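Side-chain contacts in DegQ (Legionella fallonii, PDB 3PV2), which acts as a self-compartmentalising HtrA-family chaperone protease, with a trypsin-like peptidase domain and two PDZ domains, and assembles into large dodecamers: residues P23-I28 and V155-P160; S102-T107 and A128-D133; V106-Q109 and R113-A116; S123-A128 and I255-M260. All coordinates share one frame; numbering follows the deposited sequence.

Contact 1 of 4, residues P23-I28 and V155-P160; sequences PVLKNI and VAIGNP
L25, one turn before I28 on the helix, sends its side chain down onto V155 and I157 of the strand. Its CB heads for the strand but is still well short of it. CG, set anti to the carbonyl carbon by chi1 of -60°, comes to 4.5 Å from V155 CG1, and the branch then opens so that both methyls arrive. CD1 and CD2 each stand 3.9 Å from V155 CG1, the leucine fork and the valine methyl meeting tip to tip. CD2 also reaches I157 CD1 at 4.1 Å, where the two side chains slide past each other in opposite directions. I28 adds its CG1, 4.0 Å from I157 CD1; the closer approach of its CD1 is too short to be trusted. All four residues are buried and the contact is wholly apolar. The segment axes approach to 11.1 Å at an angle of 34°, so the helix lies over the strand, with side chains from both elements filling the space between. The helix covers strand 153-158 of the second barrel: L25 and V155 both rest on A172 of strand 171-179, I28 and V155 on V210 of strand 208-211, and V150 of a second subunit packs against L25.

Contact 2 of 4, residues S102-T107 and A128-D133; sequences SLITVT and AVLKID
L130 gives up the largest area to this contact, and its forked end spans I104 and V106 on the facing strand. CD2 touches I104 CD1 at 4.1 Å, while CD1 lies 4.2 Å from V106 CG2 and equally close to I104 CG2. The leucine therefore sets one methyl against the end of the isoleucine and the other between the two neighbours, with CG anti to the carbonyl carbon (chi1 -57°) and the chain extended beyond it.

V106, next in buried area, also serves I132. Here the two branched side chains cross at about a right angle, and I132 CG2 sits 4.0 Å from V106 CB, close to the point where the valine forks. A chi1 of 53° swings I132 CG1 between its own backbone N and carbonyl carbon, which leaves CG2 as the branch presented to the valine.

The backbones themselves stay apart, with CA atoms 9.1 Å from each other at I104 and L130, and aliphatic side chains bridge the distance. Strand 113-122 lies between the two strands in the sheet, so the contact reaches past it through the interior. V33, V35 and V37 of strand 32-40 and I91 of strand 90-93 add to the same cluster. Such inward-facing aliphatic packing forms the core of the first six-stranded antiparallel beta barrel of the trypsin fold.

Contact 3 of 4, residues V106-Q109 and R113-A116; sequences VTLQ and RLKA
V106 and L114 are joined by two backbone hydrogen bonds, V106 N to L114 O and L114 N to V106 O, each 2.7 Å and close to straight. They form an antiparallel hydrogen-bonded pair, with T107 and R113 as the adjoining non-hydrogen-bonded pair. On the face that V106 shares with L114, V106 CG2 rests 3.7 Å from A116 CB; beyond the strand's end, L108 CD1 lies 4.2 Å from L114 CD1.

The opposite face is polar. T107 OG1 sits 3.1 Å from R113 CD and lies at the edge of the guanidinium, in its plane. The arginine reaches this place by bending at chi2 (-108°) and chi3 (-72°), which folds the chain beside the threonine. A water, 2.5 Å from T107 OG1, also accepts a weak hydrogen bond from R113 NH1 at 3.1 Å.

Further out, the backbone of T107 pairs with N34 of strand 32-40, V33 supports V106 and L108, and I132 and A134 back L114. R113 NE donates to the backbone O of R401 of a third subunit. The hairpin thus turns aliphatic groups to the barrel interior and a guanidinium to the outside, where its orientation is fixed by a neighbouring chain and, more loosely, by water.

Contact 4 of 4, residues S123-A128 and I255-M260; sequences SETDLA and IHRGLM
E124 and R257 meet across two backbones that stay well separated, the nearest CA pair being E124 and I255 at 9.7 Å, with S123-A128 turning into strand 127-131 and I255-M260 running as an irregular linker. The glutamate, extended beyond CG, lays its carboxylate over one face of the arginine's guanidinium. E124 OE2 is 2.9 Å from R257 NE, but it stands well out of the guanidinium plane. The resulting salt bridge is therefore one of charges, to which no N-H is directed, and the two flat groups are inclined by 41°.

The opposite face of the guanidinium is occupied by I255 CG2, 3.7 Å above the plane and toward the rim, so the group is sandwiched between an acid and a methyl of its own segment. At the edge, in plane, T125 CG2 comes to 3.8 Å from R257 NH2. With chi1 of 53°, T125 holds OG1 between its backbone N and carbonyl carbon, and this hydroxyl hydrogen-bonds to D122 OD2. The same D122 oxygen forms a salt bridge with R257 NH2, giving the arginine two acidic partners, which probably offset its charge in this partly buried place.

D126 and L127 complete a G1 beta bulge opposite D122, and D126 OD2 is hydrogen-bonded to H96 ND1, the Asp-His pairing expected of a trypsin-like catalytic triad. The contact joins the loop carrying this aspartate to the linker between helix 239-252 and strand 262-266, and is thus a salt-bridged contact at the junction of the protease and first PDZ domains.

Contacts 2 and 3 belong to one barrel and share V106 and T107; their centres are 7 Å apart, and I132 CD1 meets L114 CD1 at 3.8 Å. Contact 1 lies on the other barrel, its centre about 20 Å from that of contact 2, yet N159 ND2 packs 4.0 Å from T107 O, where the two barrels approach. Contact 4 overlaps contact 2 at A128: strand 127-131 leads from the loop with D126, probably the triad aspartate, to L130 in the barrel core. The centre of contact 4 is about 29 Å from that of contact 1. Contacts 1, 2 and 3 also touch other subunits, whereas no other chain reaches contact 4.

Contact 1 of 4, residues P23-I28 and V155-P160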
loop_
_atom_site.group_PDB
_atom_site.type_symbol
_atom_site.label_atom_id
_atom_site.label_comp_id
_atom_site.label_asym_id
_atom_site.label_seq_id
_atom_site.Cartn_x
_atom_site.Cartn_y
_atom_site.Cartn_z
ATOM N N PRO B 23 3.621 -19.098 -56.587
ATOM C CA PRO B 23 4.567 -18.979 -57.721
ATOM C C PRO B 23 5.149 -17.536 -57.851
ATOM O O PRO B 23 6.368 -17.353 -58.015
ATOM C CB PRO B 23 3.717 -19.379 -58.948
ATOM C CG PRO B 23 2.558 -20.125 -58.429
ATOM C CD PRO B 23 2.289 -19.502 -57.056
ATOM N N VAL B 24 4.281 -16.536 -57.677
ATOM C CA VAL B 24 4.737 -15.183 -57.737
ATOM C C VAL B 24 5.671 -14.897 -56.553
ATOM O O VAL B 24 6.787 -14.380 -56.758
ATOM C CB VAL B 24 3.640 -14.122 -57.855
ATOM C CG1 VAL B 24 2.270 -14.691 -57.808
ATOM C CG2 VAL B 24 3.839 -13.057 -56.812
ATOM N N LEU B 25 5.274 -15.315 -55.347
ATOM C CA LEU B 25 6.143 -15.082 -54.180
ATOM C C LEU B 25 7.559 -15.671 -54.363
ATOM O O LEU B 25 8.555 -15.063 -53.936
ATOM C CB LEU B 25 5.533 -15.535 -52.842
ATOM C CG LEU B 25 4.199 -14.895 -52.389
ATOM C CD1 LEU B 25 3.847 -15.131 -50.869
ATOM C CD2 LEU B 25 4.167 -13.423 -52.759
ATOM N N LYS B 26 7.633 -16.814 -55.043
ATOM C CA LYS B 26 8.888 -17.522 -55.269
ATOM C C LYS B 26 9.856 -16.696 -56.045
ATOM O O LYS B 26 11.010 -16.676 -55.721
ATOM C CB LYS B 26 8.660 -18.867 -56.013
ATOM C CG LYS B 26 9.837 -19.895 -55.899
ATOM C CD LYS B 26 9.777 -21.057 -56.946
ATOM C CE LYS B 26 8.470 -21.903 -56.834
ATOM N NZ LYS B 26 8.209 -22.943 -57.935
ATOM N N ASN B 27 9.401 -16.010 -57.072
ATOM C CA ASN B 27 10.326 -15.242 -57.907
ATOM C C ASN B 27 10.777 -13.905 -57.312
ATOM O O ASN B 27 11.783 -13.399 -57.698
ATOM C CB ASN B 27 9.718 -15.035 -59.297
ATOM C CG ASN B 27 9.774 -16.313 -60.176
ATOM O OD1 ASN B 27 8.962 -16.467 -61.094
ATOM N ND2 ASN B 27 10.739 -17.212 -59.909
ATOM N N ILE B 28 10.041 -13.349 -56.364
ATOM C CA ILE B 28 10.393 -12.054 -55.778
ATOM C C ILE B 28 11.098 -12.191 -54.421
ATOM O O ILE B 28 11.795 -11.290 -53.968
ATOM C CB ILE B 28 9.149 -11.160 -55.693
ATOM C CG1 ILE B 28 8.137 -11.685 -54.682
ATOM C CG2 ILE B 28 8.505 -11.121 -57.073
ATOM C CD1 ILE B 28 7.132 -10.597 -54.138
ATOM N N VAL B 155 0.028 -9.009 -50.721
ATOM C CA VAL B 155 0.826 -9.817 -49.808
ATOM C C VAL B 155 1.889 -8.996 -49.143
ATOM O O VAL B 155 2.555 -8.214 -49.774
ATOM C CB VAL B 155 1.434 -11.033 -50.535
ATOM C CG1 VAL B 155 2.489 -11.731 -49.618
ATOM C CG2 VAL B 155 0.324 -11.981 -50.922
ATOM N N ALA B 156 2.013 -9.112 -47.833
ATOM C CA ALA B 156 3.160 -8.477 -47.160
ATOM C C ALA B 156 4.242 -9.484 -46.902
ATOM O O ALA B 156 3.992 -10.472 -46.264
ATOM C CB ALA B 156 2.720 -7.815 -45.781
ATOM N N ILE B 157 5.462 -9.214 -47.326
ATOM C CA ILE B 157 6.535 -10.163 -47.207
ATOM C C ILE B 157 7.701 -9.554 -46.438
ATOM O O ILE B 157 8.196 -8.459 -46.794
ATOM C CB ILE B 157 7.163 -10.524 -48.557
ATOM C CG1 ILE B 157 6.116 -10.665 -49.635
ATOM C CG2 ILE B 157 7.967 -11.876 -48.430
ATOM C CD1 ILE B 157 6.793 -10.873 -51.024
ATOM N N GLY B 158 8.211 -10.279 -45.447
ATOM C CA GLY B 158 9.475 -9.869 -44.848
ATOM C C GLY B 158 10.429 -11.028 -44.787
ATOM O O GLY B 158 10.141 -12.123 -45.262
ATOM N N ASN B 159 11.569 -10.787 -44.179
ATOM C CA ASN B 159 12.523 -11.858 -43.984
ATOM C C ASN B 159 12.984 -11.605 -42.597
ATOM O O ASN B 159 14.054 -11.013 -42.395
ATOM C CB ASN B 159 13.646 -11.791 -44.999
ATOM C CG ASN B 159 14.755 -12.874 -44.789
ATOM O OD1 ASN B 159 14.887 -13.525 -43.739
ATOM N ND2 ASN B 159 15.577 -13.022 -45.809
ATOM N N PRO B 160 12.142 -11.981 -41.617
ATOM C CA PRO B 160 12.501 -11.624 -40.273
ATOM C C PRO B 160 13.548 -12.525 -39.669
ATOM O O PRO B 160 14.133 -12.141 -38.684
ATOM C CB PRO B 160 11.198 -11.800 -39.515
ATOM C CG PRO B 160 10.557 -12.938 -40.198
ATOM C CD PRO B 160 10.924 -12.799 -41.649
#

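Contact 2 of 4, residues S102-T107 and A128-D133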
loop_
_atom_site.group_PDB
_atom_site.type_symbol
_atom_site.label_atom_id
_atom_site.label_comp_id
_atom_site.label_asym_id
_atom_site.label_seq_id
_atom_site.Cartn_x
_atom_site.Cartn_y
_atom_site.Cartn_z
ATOM N N SER B 102 25.094 1.419 -34.874
ATOM C CA SER B 102 26.557 1.386 -35.020
ATOM C C SER B 102 26.954 0.452 -36.158
ATOM O O SER B 102 27.915 0.683 -36.891
ATOM C CB SER B 102 27.210 0.927 -33.723
ATOM O OG SER B 102 26.808 1.783 -32.666
ATOM N N LEU B 103 26.149 -0.576 -36.314
ATOM C CA LEU B 103 26.371 -1.625 -37.266
ATOM C C LEU B 103 25.047 -2.107 -37.926
ATOM O O LEU B 103 24.035 -2.240 -37.259
ATOM C CB LEU B 103 26.980 -2.752 -36.454
ATOM C CG LEU B 103 28.109 -3.557 -36.994
ATOM C CD1 LEU B 103 29.124 -3.770 -35.848
ATOM C CD2 LEU B 103 27.508 -4.860 -37.518
ATOM N N ILE B 104 25.111 -2.382 -39.224
ATOM C CA ILE B 104 24.011 -2.909 -39.977
ATOM C C ILE B 104 24.451 -4.000 -40.921
ATOM O O ILE B 104 25.232 -3.765 -41.853
ATOM C CB ILE B 104 23.348 -1.844 -40.861
ATOM C CG1 ILE B 104 23.187 -0.508 -40.111
ATOM C CG2 ILE B 104 22.000 -2.354 -41.336
ATOM C CD1 ILE B 104 22.787 0.632 -40.988
ATOM N N THR B 105 23.859 -5.165 -40.729
ATOM C CA THR B 105 24.212 -6.349 -41.468
ATOM C C THR B 105 22.980 -6.863 -42.214
ATOM O O THR B 105 21.887 -7.075 -41.640
ATOM C CB THR B 105 24.827 -7.403 -40.519
ATOM O OG1 THR B 105 25.853 -6.789 -39.749
ATOM C CG2 THR B 105 25.432 -8.528 -41.270
ATOM N N VAL B 106 23.164 -7.057 -43.518
ATOM C CA VAL B 106 22.092 -7.525 -44.361
ATOM C C VAL B 106 22.286 -8.992 -44.665
ATOM O O VAL B 106 23.377 -9.381 -45.037
ATOM C CB VAL B 106 22.041 -6.658 -45.630
ATOM C CG1 VAL B 106 21.238 -7.313 -46.710
ATOM C CG2 VAL B 106 21.464 -5.264 -45.268
ATOM N N THR B 107 21.234 -9.801 -44.523
ATOM C CA THR B 107 21.253 -11.210 -44.938
ATOM C C THR B 107 20.322 -11.509 -46.097
ATOM O O THR B 107 19.127 -11.238 -46.033
ATOM C CB THR B 107 20.857 -12.151 -43.784
ATOM O OG1 THR B 107 21.636 -11.848 -42.622
ATOM C CG2 THR B 107 21.035 -13.673 -44.184
ATOM N N ALA B 128 14.678 4.581 -45.241
ATOM C CA ALA B 128 16.133 4.657 -45.229
ATOM C C ALA B 128 16.633 3.854 -46.386
ATOM O O ALA B 128 16.010 2.899 -46.781
ATOM C CB ALA B 128 16.679 4.131 -43.969
ATOM N N VAL B 129 17.744 4.299 -46.950
ATOM C CA VAL B 129 18.392 3.661 -48.063
ATOM C C VAL B 129 19.739 3.148 -47.568
ATOM O O VAL B 129 20.491 3.871 -46.855
ATOM C CB VAL B 129 18.616 4.665 -49.172
ATOM C CG1 VAL B 129 19.196 4.014 -50.397
ATOM C CG2 VAL B 129 17.323 5.457 -49.479
ATOM N N LEU B 130 20.007 1.900 -47.942
ATOM C CA LEU B 130 21.209 1.183 -47.575
ATOM C C LEU B 130 21.851 0.704 -48.873
ATOM O O LEU B 130 21.149 0.434 -49.886
ATOM C CB LEU B 130 20.886 -0.080 -46.753
ATOM C CG LEU B 130 20.081 0.031 -45.442
ATOM C CD1 LEU B 130 19.918 -1.367 -44.802
ATOM C CD2 LEU B 130 20.693 1.002 -44.482
ATOM N N LYS B 131 23.158 0.501 -48.811
ATOM C CA LYS B 131 23.875 -0.048 -49.917
ATOM C C LYS B 131 24.778 -1.208 -49.471
ATOM O O LYS B 131 25.413 -1.158 -48.419
ATOM C CB LYS B 131 24.681 1.061 -50.567
ATOM C CG LYS B 131 25.782 0.566 -51.433
ATOM C CD LYS B 131 25.749 1.136 -52.842
ATOM C CE LYS B 131 26.872 0.446 -53.694
ATOM N NZ LYS B 131 27.119 1.154 -54.962
ATOM N N ILE B 132 24.826 -2.236 -50.296
ATOM C CA ILE B 132 25.631 -3.430 -50.048
ATOM C C ILE B 132 26.443 -3.601 -51.320
ATOM O O ILE B 132 26.013 -3.167 -52.388
ATOM C CB ILE B 132 24.787 -4.698 -49.759
ATOM C CG1 ILE B 132 23.745 -4.924 -50.862
ATOM C CG2 ILE B 132 24.107 -4.598 -48.416
ATOM C CD1 ILE B 132 23.037 -6.300 -50.792
ATOM N N ASP B 133 27.638 -4.147 -51.211
ATOM C CA ASP B 133 28.431 -4.361 -52.407
ATOM C C ASP B 133 28.307 -5.813 -52.673
ATOM O O ASP B 133 29.033 -6.596 -52.052
ATOM C CB ASP B 133 29.916 -4.045 -52.205
ATOM C CG ASP B 133 30.169 -2.665 -51.593
ATOM O OD1 ASP B 133 29.463 -1.648 -51.908
ATOM O OD2 ASP B 133 31.119 -2.602 -50.780
#

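Contact 3 of 4, residues V106-Q109 and R113-A116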
loop_
_atom_site.group_PDB
_atom_site.type_symbol
_atom_site.label_atom_id
_atom_site.label_comp_id
_atom_site.label_asym_id
_atom_site.label_seq_id
_atom_site.Cartn_x
_atom_site.Cartn_y
_atom_site.Cartn_z
ATOM N N VAL B 106 23.164 -7.057 -43.518
ATOM C CA VAL B 106 22.092 -7.525 -44.361
ATOM C C VAL B 106 22.286 -8.992 -44.665
ATOM O O VAL B 106 23.377 -9.381 -45.037
ATOM C CB VAL B 106 22.041 -6.658 -45.630
ATOM C CG1 VAL B 106 21.238 -7.313 -46.710
ATOM C CG2 VAL B 106 21.464 -5.264 -45.268
ATOM N N THR B 107 21.234 -9.801 -44.523
ATOM C CA THR B 107 21.253 -11.210 -44.938
ATOM C C THR B 107 20.322 -11.509 -46.097
ATOM O O THR B 107 19.127 -11.238 -46.033
ATOM C CB THR B 107 20.857 -12.151 -43.784
ATOM O OG1 THR B 107 21.636 -11.848 -42.622
ATOM C CG2 THR B 107 21.035 -13.673 -44.184
ATOM N N LEU B 108 20.845 -12.116 -47.128
ATOM C CA LEU B 108 20.089 -12.449 -48.304
ATOM C C LEU B 108 19.502 -13.819 -48.148
ATOM O O LEU B 108 19.950 -14.621 -47.358
ATOM C CB LEU B 108 21.000 -12.510 -49.544
ATOM C CG LEU B 108 21.884 -11.328 -49.875
ATOM C CD1 LEU B 108 22.626 -11.529 -51.225
ATOM C CD2 LEU B 108 21.097 -10.015 -49.895
ATOM N N GLN B 109 18.566 -14.122 -49.010
ATOM C CA GLN B 109 17.938 -15.395 -48.986
ATOM C C GLN B 109 18.955 -16.495 -49.250
ATOM O O GLN B 109 18.914 -17.511 -48.608
ATOM C CB GLN B 109 16.874 -15.399 -50.047
ATOM C CG GLN B 109 16.174 -16.678 -50.206
ATOM C CD GLN B 109 15.722 -16.847 -51.619
ATOM O OE1 GLN B 109 14.517 -16.820 -51.909
ATOM N NE2 GLN B 109 16.694 -16.991 -52.529
ATOM N N ARG B 113 25.900 -12.920 -45.611
ATOM C CA ARG B 113 25.698 -11.857 -44.616
ATOM C C ARG B 113 26.587 -10.687 -45.009
ATOM O O ARG B 113 27.812 -10.826 -44.991
ATOM C CB ARG B 113 26.046 -12.290 -43.188
ATOM C CG ARG B 113 25.263 -13.453 -42.610
ATOM C CD ARG B 113 24.265 -13.011 -41.526
ATOM N NE ARG B 113 24.898 -12.605 -40.276
ATOM C CZ ARG B 113 24.398 -11.755 -39.365
ATOM N NH1 ARG B 113 23.213 -11.146 -39.511
ATOM N NH2 ARG B 113 25.128 -11.480 -38.278
ATOM N N LEU B 114 25.998 -9.557 -45.401
ATOM C CA LEU B 114 26.770 -8.419 -45.933
ATOM C C LEU B 114 26.754 -7.217 -45.019
ATOM O O LEU B 114 25.711 -6.866 -44.433
ATOM C CB LEU B 114 26.242 -8.007 -47.300
ATOM C CG LEU B 114 26.337 -9.151 -48.303
ATOM C CD1 LEU B 114 25.390 -8.930 -49.438
ATOM C CD2 LEU B 114 27.830 -9.348 -48.797
ATOM N N LYS B 115 27.914 -6.567 -44.891
ATOM C CA LYS B 115 28.007 -5.297 -44.196
ATOM C C LYS B 115 27.285 -4.233 -45.040
ATOM O O LYS B 115 27.479 -4.148 -46.234
ATOM C CB LYS B 115 29.472 -4.967 -44.043
ATOM C CG LYS B 115 29.815 -3.758 -43.217
ATOM C CD LYS B 115 31.333 -3.760 -42.901
ATOM C CE LYS B 115 31.846 -2.348 -42.789
ATOM N NZ LYS B 115 30.824 -1.490 -42.077
ATOM N N ALA B 116 26.416 -3.429 -44.443
ATOM C CA ALA B 116 25.611 -2.525 -45.236
ATOM C C ALA B 116 25.987 -1.133 -44.873
ATOM O O ALA B 116 26.246 -0.842 -43.716
ATOM C CB ALA B 116 24.155 -2.749 -44.985
HETATM O O HOH W 1 21.074 -9.728 -41.323
#

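Contact 4 of 4, residues S123-A128 and I255-M260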
loop_
_atom_site.group_PDB
_atom_site.type_symbol
_atom_site.label_atom_id
_atom_site.label_comp_id
_atom_site.label_asym_id
_atom_site.label_seq_id
_atom_site.Cartn_x
_atom_site.Cartn_y
_atom_site.Cartn_z
ATOM N N SER B 123 13.244 10.469 -41.414
ATOM C CA SER B 123 12.321 10.063 -40.322
ATOM C C SER B 123 10.891 10.458 -40.589
ATOM O O SER B 123 9.968 9.704 -40.264
ATOM C CB SER B 123 12.757 10.599 -38.944
ATOM O OG SER B 123 12.980 11.990 -38.953
ATOM N N GLU B 124 10.691 11.604 -41.221
ATOM C CA GLU B 124 9.345 12.003 -41.544
ATOM C C GLU B 124 8.572 10.942 -42.383
ATOM O O GLU B 124 7.421 10.638 -42.090
ATOM C CB GLU B 124 9.303 13.409 -42.167
ATOM C CG GLU B 124 7.900 14.068 -41.949
ATOM C CD GLU B 124 7.603 15.242 -42.886
ATOM O OE1 GLU B 124 6.435 15.409 -43.301
ATOM O OE2 GLU B 124 8.544 15.999 -43.202
ATOM N N THR B 125 9.191 10.324 -43.377
ATOM C CA THR B 125 8.499 9.279 -44.137
ATOM C C THR B 125 8.839 7.862 -43.658
ATOM O O THR B 125 8.325 6.879 -44.220
ATOM C CB THR B 125 8.869 9.367 -45.609
ATOM O OG1 THR B 125 10.285 9.348 -45.722
ATOM C CG2 THR B 125 8.397 10.633 -46.224
ATOM N N ASP B 126 9.693 7.768 -42.633
ATOM C CA ASP B 126 10.201 6.509 -42.104
ATOM C C ASP B 126 10.788 5.609 -43.167
ATOM O O ASP B 126 10.491 4.406 -43.174
ATOM C CB ASP B 126 9.102 5.745 -41.312
ATOM C CG ASP B 126 9.695 4.653 -40.407
ATOM O OD1 ASP B 126 10.921 4.695 -40.132
ATOM O OD2 ASP B 126 8.970 3.745 -40.009
ATOM N N LEU B 127 11.667 6.170 -44.017
ATOM C CA LEU B 127 12.428 5.421 -44.994
ATOM C C LEU B 127 13.921 5.592 -44.814
ATOM O O LEU B 127 14.387 6.600 -44.287
ATOM C CB LEU B 127 12.078 5.865 -46.412
ATOM C CG LEU B 127 10.614 5.578 -46.743
ATOM C CD1 LEU B 127 10.300 6.371 -48.048
ATOM C CD2 LEU B 127 10.415 4.033 -46.853
ATOM N N ALA B 128 14.678 4.581 -45.241
ATOM C CA ALA B 128 16.133 4.657 -45.229
ATOM C C ALA B 128 16.633 3.854 -46.386
ATOM O O ALA B 128 16.010 2.899 -46.781
ATOM C CB ALA B 128 16.679 4.131 -43.969
ATOM N N ILE B 255 16.748 14.410 -47.441
ATOM C CA ILE B 255 15.724 15.215 -48.039
ATOM C C ILE B 255 15.825 16.587 -47.359
ATOM O O ILE B 255 15.718 16.674 -46.144
ATOM C CB ILE B 255 14.271 14.670 -47.765
ATOM C CG1 ILE B 255 14.122 13.193 -48.174
ATOM C CG2 ILE B 255 13.219 15.562 -48.423
ATOM C CD1 ILE B 255 14.670 12.888 -49.500
ATOM N N HIS B 256 16.056 17.645 -48.122
ATOM C CA HIS B 256 16.013 18.979 -47.547
ATOM C C HIS B 256 14.717 19.641 -48.005
ATOM O O HIS B 256 14.642 20.166 -49.097
ATOM C CB HIS B 256 17.218 19.796 -47.950
ATOM C CG HIS B 256 17.267 21.134 -47.275
ATOM N ND1 HIS B 256 18.050 21.385 -46.169
ATOM C CD2 HIS B 256 16.597 22.284 -47.528
ATOM C CE1 HIS B 256 17.872 22.634 -45.778
ATOM N NE2 HIS B 256 16.998 23.202 -46.589
ATOM N N ARG B 257 13.699 19.582 -47.160
ATOM C CA ARG B 257 12.398 20.125 -47.473
ATOM C C ARG B 257 12.376 21.652 -47.466
ATOM O O ARG B 257 12.963 22.291 -46.580
ATOM C CB ARG B 257 11.382 19.641 -46.459
ATOM C CG ARG B 257 11.008 18.228 -46.643
ATOM C CD ARG B 257 10.180 17.737 -45.506
ATOM N NE ARG B 257 9.751 16.380 -45.786
ATOM C CZ ARG B 257 10.470 15.281 -45.580
ATOM N NH1 ARG B 257 11.680 15.350 -45.051
ATOM N NH2 ARG B 257 9.962 14.094 -45.901
ATOM N N GLY B 258 11.706 22.216 -48.465
ATOM C CA GLY B 258 11.605 23.649 -48.587
ATOM C C GLY B 258 10.161 24.066 -48.403
ATOM O O GLY B 258 9.301 23.276 -48.012
ATOM N N LEU B 259 9.904 25.301 -48.778
ATOM C CA LEU B 259 8.665 25.942 -48.481
ATOM C C LEU B 259 7.960 26.338 -49.759
ATOM O O LEU B 259 8.577 26.843 -50.699
ATOM C CB LEU B 259 8.957 27.188 -47.697
ATOM C CG LEU B 259 7.721 27.999 -47.383
ATOM C CD1 LEU B 259 6.718 27.038 -46.736
ATOM C CD2 LEU B 259 8.037 29.191 -46.504
ATOM N N MET B 260 6.653 26.131 -49.760
ATOM C CA MET B 260 5.780 26.687 -50.790
ATOM C C MET B 260 4.698 27.627 -50.219
ATOM O O MET B 260 4.402 28.640 -50.817
ATOM C CB MET B 260 5.178 25.569 -51.572
ATOM C CG MET B 260 4.204 26.046 -52.628
ATOM S SD MET B 260 5.113 26.787 -53.966
ATOM C CE MET B 260 6.092 25.340 -54.476
#